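Long-range contact in chitinase (Paenibacillus sp. FPU-7, PDB 5GZT), which probably hydrolyses the beta-1,4 linkages of chitin and chitodextrins at random internal positions: residues 1093-1104 with 1123-1134. Numbering follows the deposited sequence.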
ATOM      1  N   GLU B1093      35.480 -15.711  16.376  1.00 24.90           N
ATOM      2  CA  GLU B1093      35.196 -17.111  16.563  1.00 28.64           C
ATOM      3  C   GLU B1093      33.729 -17.482  16.424  1.00 28.78           C
ATOM      4  O   GLU B1093      33.412 -18.595  15.988  1.00 28.84           O
ATOM      5  CB  GLU B1093      35.698 -17.650  17.897  1.00 32.27           C
ATOM      6  CG  GLU B1093      37.195 -17.649  18.074  1.00 38.95           C
ATOM      7  CD  GLU B1093      37.527 -17.480  19.549  1.00 40.68           C
ATOM      8  OE1 GLU B1093      37.457 -16.345  19.993  1.00 39.18           O
ATOM      9  OE2 GLU B1093      37.780 -18.462  20.236  1.00 39.06           O
ATOM     10  N   GLU B1094      32.840 -16.576  16.782  1.00 28.27           N
ATOM     11  CA  GLU B1094      31.428 -16.846  16.740  1.00 27.26           C
ATOM     12  C   GLU B1094      30.945 -16.771  15.287  1.00 25.62           C
ATOM     13  O   GLU B1094      30.157 -17.611  14.814  1.00 24.03           O
ATOM     14  CB  GLU B1094      30.632 -15.796  17.591  1.00 28.78           C
ATOM     15  CG  GLU B1094      29.410 -16.450  18.250  1.00 33.39           C
ATOM     16  CD  GLU B1094      28.422 -15.504  18.929  1.00 34.07           C
ATOM     17  OE1 GLU B1094      28.775 -14.334  19.188  1.00 37.06           O
ATOM     18  OE2 GLU B1094      27.242 -15.918  19.108  1.00 33.60           O
ATOM     19  N   SER B1095      31.311 -15.719  14.584  1.00 23.16           N
ATOM     20  CA  SER B1095      30.845 -15.605  13.212  1.00 25.11           C
ATOM     21  C   SER B1095      31.410 -16.743  12.338  1.00 23.32           C
ATOM     22  O   SER B1095      30.710 -17.239  11.474  1.00 21.89           O
ATOM     23  CB  SER B1095      31.118 -14.265  12.606  1.00 24.28           C
ATOM     24  OG  SER B1095      32.499 -14.043  12.419  1.00 26.83           O
ATOM     25  N   LEU B1096      32.616 -17.224  12.628  1.00 20.69           N
ATOM     26  CA  LEU B1096      33.188 -18.293  11.807  1.00 23.57           C
ATOM     27  C   LEU B1096      32.515 -19.608  12.105  1.00 24.39           C
ATOM     28  O   LEU B1096      32.309 -20.424  11.206  1.00 22.61           O
ATOM     29  CB  LEU B1096      34.708 -18.411  11.994  1.00 20.77           C
ATOM     30  CG  LEU B1096      35.406 -17.197  11.433  1.00 22.16           C
ATOM     31  CD1 LEU B1096      36.866 -17.171  11.904  1.00 22.19           C
ATOM     32  CD2 LEU B1096      35.410 -17.175   9.930  1.00 22.11           C
ATOM     33  N   LYS B1097      32.094 -19.801  13.356  1.00 25.37           N
ATOM     34  CA  LYS B1097      31.261 -20.948  13.688  1.00 22.51           C
ATOM     35  C   LYS B1097      30.025 -20.923  12.864  1.00 20.90           C
ATOM     36  O   LYS B1097      29.635 -21.986  12.294  1.00 21.57           O
ATOM     37  CB  LYS B1097      30.890 -20.997  15.153  1.00 26.01           C
ATOM     38  CG  LYS B1097      29.884 -22.063  15.511  1.00 26.74           C
ATOM     39  CD  LYS B1097      29.838 -22.271  17.011  1.00 34.43           C
ATOM     40  CE  LYS B1097      28.504 -21.918  17.594  1.00 43.97           C
ATOM     41  NZ  LYS B1097      28.332 -20.440  17.595  1.00 45.88           N
ATOM     42  N   TYR B1098      29.358 -19.777  12.799  1.00 20.40           N
ATOM     43  CA  TYR B1098      28.131 -19.737  12.031  1.00 20.92           C
ATOM     44  C   TYR B1098      28.370 -19.949  10.469  1.00 21.19           C
ATOM     45  O   TYR B1098      27.485 -20.426   9.803  1.00 20.14           O
ATOM     46  CB  TYR B1098      27.407 -18.440  12.273  1.00 26.62           C
ATOM     47  CG  TYR B1098      26.571 -18.430  13.569  1.00 29.12           C
ATOM     48  CD1 TYR B1098      25.314 -18.927  13.578  1.00 34.23           C
ATOM     49  CD2 TYR B1098      27.045 -17.845  14.730  1.00 30.94           C
ATOM     50  CE1 TYR B1098      24.548 -18.923  14.747  1.00 39.00           C
ATOM     51  CE2 TYR B1098      26.314 -17.849  15.928  1.00 33.45           C
ATOM     52  CZ  TYR B1098      25.051 -18.360  15.912  1.00 34.54           C
ATOM     53  OH  TYR B1098      24.275 -18.349  17.008  1.00 36.58           O
ATOM     54  N   LYS B1099      29.507 -19.472   9.930  1.00 19.31           N
ATOM     55  CA  LYS B1099      29.894 -19.723   8.488  1.00 21.10           C
ATOM     56  C   LYS B1099      30.033 -21.204   8.259  1.00 19.97           C
ATOM     57  O   LYS B1099      29.529 -21.723   7.280  1.00 19.67           O
ATOM     58  CB  LYS B1099      31.175 -19.001   8.148  1.00 21.37           C
ATOM     59  CG  LYS B1099      30.868 -17.505   7.989  1.00 22.29           C
ATOM     60  CD  LYS B1099      32.054 -16.670   7.548  1.00 23.70           C
ATOM     61  CE  LYS B1099      31.540 -15.257   7.263  1.00 23.01           C
ATOM     62  NZ  LYS B1099      32.590 -14.347   6.756  1.00 22.08           N
ATOM     63  N   ALA B1100      30.644 -21.867   9.214  1.00 18.46           N
ATOM     64  CA  ALA B1100      30.865 -23.271   9.175  1.00 20.61           C
ATOM     65  C   ALA B1100      29.559 -24.096   9.287  1.00 22.20           C
ATOM     66  O   ALA B1100      29.319 -25.094   8.567  1.00 17.63           O
ATOM     67  CB  ALA B1100      31.828 -23.666  10.252  1.00 19.55           C
ATOM     68  N   GLU B1101      28.673 -23.601  10.155  1.00 20.61           N
ATOM     69  CA  GLU B1101      27.364 -24.145  10.296  1.00 18.92           C
ATOM     70  C   GLU B1101      26.546 -23.965   9.039  1.00 17.26           C
ATOM     71  O   GLU B1101      25.874 -24.886   8.657  1.00 17.29           O
ATOM     72  CB  GLU B1101      26.633 -23.476  11.484  1.00 21.53           C
ATOM     73  CG  GLU B1101      25.237 -24.044  11.710  1.00 27.09           C
ATOM     74  CD  GLU B1101      24.628 -23.535  13.011  1.00 29.32           C
ATOM     75  OE1 GLU B1101      24.298 -24.335  13.876  1.00 44.77           O
ATOM     76  OE2 GLU B1101      24.535 -22.348  13.134  1.00 25.88           O
ATOM     77  N   TYR B1102      26.621 -22.779   8.435  1.00 16.31           N
ATOM     78  CA  TYR B1102      26.020 -22.491   7.155  1.00 17.12           C
ATOM     79  C   TYR B1102      26.503 -23.490   6.110  1.00 17.36           C
ATOM     80  O   TYR B1102      25.717 -24.117   5.447  1.00 16.93           O
ATOM     81  CB  TYR B1102      26.304 -21.030   6.744  1.00 17.32           C
ATOM     82  CG  TYR B1102      25.508 -20.572   5.530  1.00 18.02           C
ATOM     83  CD1 TYR B1102      24.190 -20.081   5.671  1.00 17.42           C
ATOM     84  CD2 TYR B1102      26.015 -20.687   4.242  1.00 15.33           C
ATOM     85  CE1 TYR B1102      23.474 -19.720   4.540  1.00 17.04           C
ATOM     86  CE2 TYR B1102      25.316 -20.286   3.134  1.00 14.71           C
ATOM     87  CZ  TYR B1102      24.040 -19.812   3.274  1.00 15.85           C
ATOM     88  OH  TYR B1102      23.279 -19.513   2.163  1.00 16.02           O
ATOM     89  N   ALA B1103      27.825 -23.694   5.996  1.00 18.55           N
ATOM     90  CA  ALA B1103      28.391 -24.708   5.068  1.00 17.34           C
ATOM     91  C   ALA B1103      27.778 -26.093   5.234  1.00 17.82           C
ATOM     92  O   ALA B1103      27.360 -26.728   4.266  1.00 18.47           O
ATOM     93  CB  ALA B1103      29.884 -24.763   5.237  1.00 18.70           C
ATOM     94  N   LYS B1104      27.707 -26.565   6.456  1.00 18.82           N
ATOM     95  CA  LYS B1104      27.137 -27.886   6.751  1.00 22.05           C
ATOM     96  C   LYS B1104      25.654 -27.960   6.412  1.00 22.33           C
ATOM     97  O   LYS B1104      25.241 -28.913   5.762  1.00 24.58           O
ATOM     98  CB  LYS B1104      27.282 -28.209   8.224  1.00 22.46           C
ATOM     99  CG  LYS B1104      28.693 -28.598   8.618  1.00 24.75           C
ATOM    100  CD  LYS B1104      28.997 -28.286  10.053  1.00 28.61           C
ATOM    101  CE  LYS B1104      28.214 -29.158  10.974  1.00 34.67           C
ATOM    102  NZ  LYS B1104      28.502 -28.824  12.394  1.00 35.62           N
ATOM    103  N   LYS B1123      42.920 -19.540  17.209  1.00 28.34           N
ATOM    104  CA  LYS B1123      41.541 -19.570  17.642  1.00 33.59           C
ATOM    105  C   LYS B1123      40.530 -19.433  16.495  1.00 26.16           C
ATOM    106  O   LYS B1123      39.494 -20.069  16.579  1.00 22.41           O
ATOM    107  CB  LYS B1123      41.240 -18.466  18.665  1.00 38.84           C
ATOM    108  CG  LYS B1123      41.964 -18.653  20.009  1.00 46.74           C
ATOM    109  CD  LYS B1123      41.564 -17.576  21.024  1.00 50.88           C
ATOM    110  CE  LYS B1123      42.250 -17.853  22.359  1.00 59.90           C
ATOM    111  NZ  LYS B1123      41.435 -17.271  23.459  1.00 70.47           N
ATOM    112  N   LEU B1124      40.802 -18.567  15.517  1.00 24.42           N
ATOM    113  CA  LEU B1124      39.902 -18.420  14.345  1.00 26.62           C
ATOM    114  C   LEU B1124      39.759 -19.766  13.622  1.00 23.30           C
ATOM    115  O   LEU B1124      38.609 -20.302  13.422  1.00 25.80           O
ATOM    116  CB  LEU B1124      40.304 -17.231  13.461  1.00 26.77           C
ATOM    117  CG  LEU B1124      40.196 -15.863  14.158  1.00 28.51           C
ATOM    118  CD1 LEU B1124      40.280 -14.683  13.189  1.00 28.05           C
ATOM    119  CD2 LEU B1124      38.903 -15.688  14.981  1.00 29.30           C
ATOM    120  N   LEU B1125      40.885 -20.410  13.383  1.00 24.11           N
ATOM    121  CA  LEU B1125      40.910 -21.727  12.725  1.00 23.92           C
ATOM    122  C   LEU B1125      40.250 -22.752  13.611  1.00 26.36           C
ATOM    123  O   LEU B1125      39.427 -23.552  13.132  1.00 24.96           O
ATOM    124  CB  LEU B1125      42.320 -22.135  12.367  1.00 22.01           C
ATOM    125  CG  LEU B1125      42.570 -23.559  11.945  1.00 23.21           C
ATOM    126  CD1 LEU B1125      41.781 -23.911  10.705  1.00 21.92           C
ATOM    127  CD2 LEU B1125      44.047 -23.776  11.695  1.00 25.84           C
ATOM    128  N   GLY B1126      40.520 -22.696  14.911  1.00 23.64           N
ATOM    129  CA  GLY B1126      39.944 -23.688  15.826  1.00 22.27           C
ATOM    130  C   GLY B1126      38.408 -23.603  15.856  1.00 20.67           C
ATOM    131  O   GLY B1126      37.746 -24.587  15.944  1.00 24.74           O
ATOM    132  N   ALA B1127      37.867 -22.417  15.706  1.00 20.22           N
ATOM    133  CA  ALA B1127      36.453 -22.214  15.652  1.00 25.32           C
ATOM    134  C   ALA B1127      35.796 -22.883  14.423  1.00 23.68           C
ATOM    135  O   ALA B1127      34.752 -23.543  14.528  1.00 22.36           O
ATOM    136  CB  ALA B1127      36.135 -20.732  15.671  1.00 23.63           C
ATOM    137  N   ILE B1128      36.455 -22.756  13.287  1.00 23.45           N
ATOM    138  CA  ILE B1128      35.984 -23.391  12.064  1.00 19.70           C
ATOM    139  C   ILE B1128      36.045 -24.866  12.242  1.00 18.10           C
ATOM    140  O   ILE B1128      35.073 -25.574  12.036  1.00 20.82           O
ATOM    141  CB  ILE B1128      36.813 -22.942  10.831  1.00 19.79           C
ATOM    142  CG1 ILE B1128      36.647 -21.420  10.632  1.00 21.02           C
ATOM    143  CG2 ILE B1128      36.292 -23.690   9.567  1.00 18.13           C
ATOM    144  CD1 ILE B1128      37.644 -20.847   9.665  1.00 24.50           C
ATOM    145  N   PHE B1129      37.207 -25.352  12.607  1.00 17.48           N
ATOM    146  CA  PHE B1129      37.476 -26.739  12.653  1.00 19.31           C
ATOM    147  C   PHE B1129      36.542 -27.412  13.655  1.00 24.18           C
ATOM    148  O   PHE B1129      36.022 -28.511  13.393  1.00 20.96           O
ATOM    149  CB  PHE B1129      38.942 -26.946  13.098  1.00 21.70           C
ATOM    150  CG  PHE B1129      39.337 -28.401  13.266  1.00 22.58           C
ATOM    151  CD1 PHE B1129      39.741 -29.161  12.161  1.00 23.00           C
ATOM    152  CD2 PHE B1129      39.386 -28.993  14.542  1.00 25.61           C
ATOM    153  CE1 PHE B1129      40.097 -30.496  12.283  1.00 22.20           C
ATOM    154  CE2 PHE B1129      39.741 -30.350  14.712  1.00 27.02           C
ATOM    155  CZ  PHE B1129      40.135 -31.111  13.571  1.00 29.19           C
ATOM    156  N   ASN B1130      36.334 -26.787  14.839  1.00 24.81           N
ATOM    157  CA  ASN B1130      35.489 -27.473  15.826  1.00 27.06           C
ATOM    158  C   ASN B1130      34.069 -27.577  15.325  1.00 20.60           C
ATOM    159  O   ASN B1130      33.432 -28.576  15.531  1.00 25.24           O
ATOM    160  CB  ASN B1130      35.531 -26.761  17.206  1.00 28.42           C
ATOM    161  CG  ASN B1130      36.885 -26.858  17.874  1.00 31.69           C
ATOM    162  OD1 ASN B1130      37.737 -27.704  17.552  1.00 27.82           O
ATOM    163  ND2 ASN B1130      37.111 -25.933  18.817  1.00 33.69           N
ATOM    164  N   GLU B1131      33.556 -26.558  14.668  1.00 22.29           N
ATOM    165  CA  GLU B1131      32.173 -26.612  14.162  1.00 19.99           C
ATOM    166  C   GLU B1131      32.079 -27.611  13.022  1.00 21.51           C
ATOM    167  O   GLU B1131      31.125 -28.424  12.971  1.00 18.81           O
ATOM    168  CB  GLU B1131      31.690 -25.237  13.710  1.00 20.32           C
ATOM    169  CG  GLU B1131      30.299 -25.263  13.081  1.00 22.26           C
ATOM    170  CD  GLU B1131      29.228 -25.778  14.092  1.00 26.25           C
ATOM    171  OE1 GLU B1131      29.504 -25.646  15.329  1.00 23.67           O
ATOM    172  OE2 GLU B1131      28.146 -26.294  13.657  1.00 26.47           O
ATOM    173  N   LEU B1132      33.090 -27.659  12.132  1.00 21.25           N
ATOM    174  CA  LEU B1132      32.989 -28.661  11.012  1.00 21.32           C
ATOM    175  C   LEU B1132      33.080 -30.083  11.487  1.00 22.82           C
ATOM    176  O   LEU B1132      32.607 -31.009  10.792  1.00 23.51           O
ATOM    177  CB  LEU B1132      34.089 -28.462   9.949  1.00 18.26           C
ATOM    178  CG  LEU B1132      33.908 -27.155   9.192  1.00 18.28           C
ATOM    179  CD1 LEU B1132      35.020 -27.091   8.155  1.00 19.47           C
ATOM    180  CD2 LEU B1132      32.521 -26.976   8.549  1.00 18.83           C
ATOM    181  N   LYS B1133      33.784 -30.322  12.580  1.00 25.18           N
ATOM    182  CA  LYS B1133      33.807 -31.683  13.128  1.00 31.46           C
ATOM    183  C   LYS B1133      32.543 -32.067  13.853  1.00 38.63           C
ATOM    184  O   LYS B1133      32.146 -33.216  13.771  1.00 51.11           O
ATOM    185  CB  LYS B1133      34.925 -31.866  14.106  1.00 34.15           C
ATOM    186  CG  LYS B1133      36.300 -31.988  13.443  1.00 42.49           C
ATOM    187  CD  LYS B1133      36.367 -32.994  12.280  1.00 41.29           C
ATOM    188  CE  LYS B1133      37.754 -33.091  11.690  1.00 40.62           C
ATOM    189  NZ  LYS B1133      37.688 -33.963  10.487  1.00 49.30           N
ATOM    190  N   ALA B1134      31.956 -31.119  14.592  1.00 45.01           N
ATOM    191  CA  ALA B1134      30.783 -31.355  15.464  1.00 45.84           C
ATOM    192  C   ALA B1134      29.590 -32.123  14.802  1.00 46.90           C
ATOM    193  O   ALA B1134      28.773 -32.793  15.476  1.00 66.08           O
ATOM    194  CB  ALA B1134      30.330 -30.020  16.026  1.00 42.45           C
TER
HETATM  195  O   HOH W   1      38.451 -21.126  18.703  1.00 33.87           O
HETATM  196  O   HOH W   2      38.686 -15.626  22.383  1.00 49.45           O
HETATM  197  O   HOH W   3      25.609 -26.477  14.366  1.00 37.06           O
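Lys1104 and Glu1131 make the polar grip between the helical segments 1093-1104 and 1123-1133, whose axes approach to 8.1 Å with their directions 33° apart. Lys1104 NZ donates to Glu1131 O (2.7 Å) and forms a salt bridge with Glu1131 OE2 (2.9 Å), met from above the carboxylate plane. Glu1131 is a knob in the hole of Lys1097, Ala1100, Glu1101 and Lys1104: its CG, anti to the backbone N (chi1 176°), lies 3.6 Å from Ala1100 CB, and a bend about CB-CG (chi2 61°) turns the carboxylate toward Lys1104 NZ. An alanine in place of Lys1104 would remove the amine and is likely to leave Glu1131 OE2 and O without this partner and the carboxylate freer to turn.

Water bridges Glu1101 OE1 and Glu1131 OE2, 4.3 Å apart, donating to both; another joins Glu1093 OE2 to Lys1123 O. The apolar seam runs inward: Leu1096 CB lies 3.8 Å from Ile1128 CG1, and Leu1132 CD2 packs equally close on Ala1100 CB. Behind it, Ile1128 and Ala1103 touch Val1111 of strand 1110-1114, so both helices pack outside the family 18 TIM barrel strands. Hydrophobic packing thus faces the barrel, while the shared water and the Lys1104 charge on Glu1131 probably ease carboxylate repulsion.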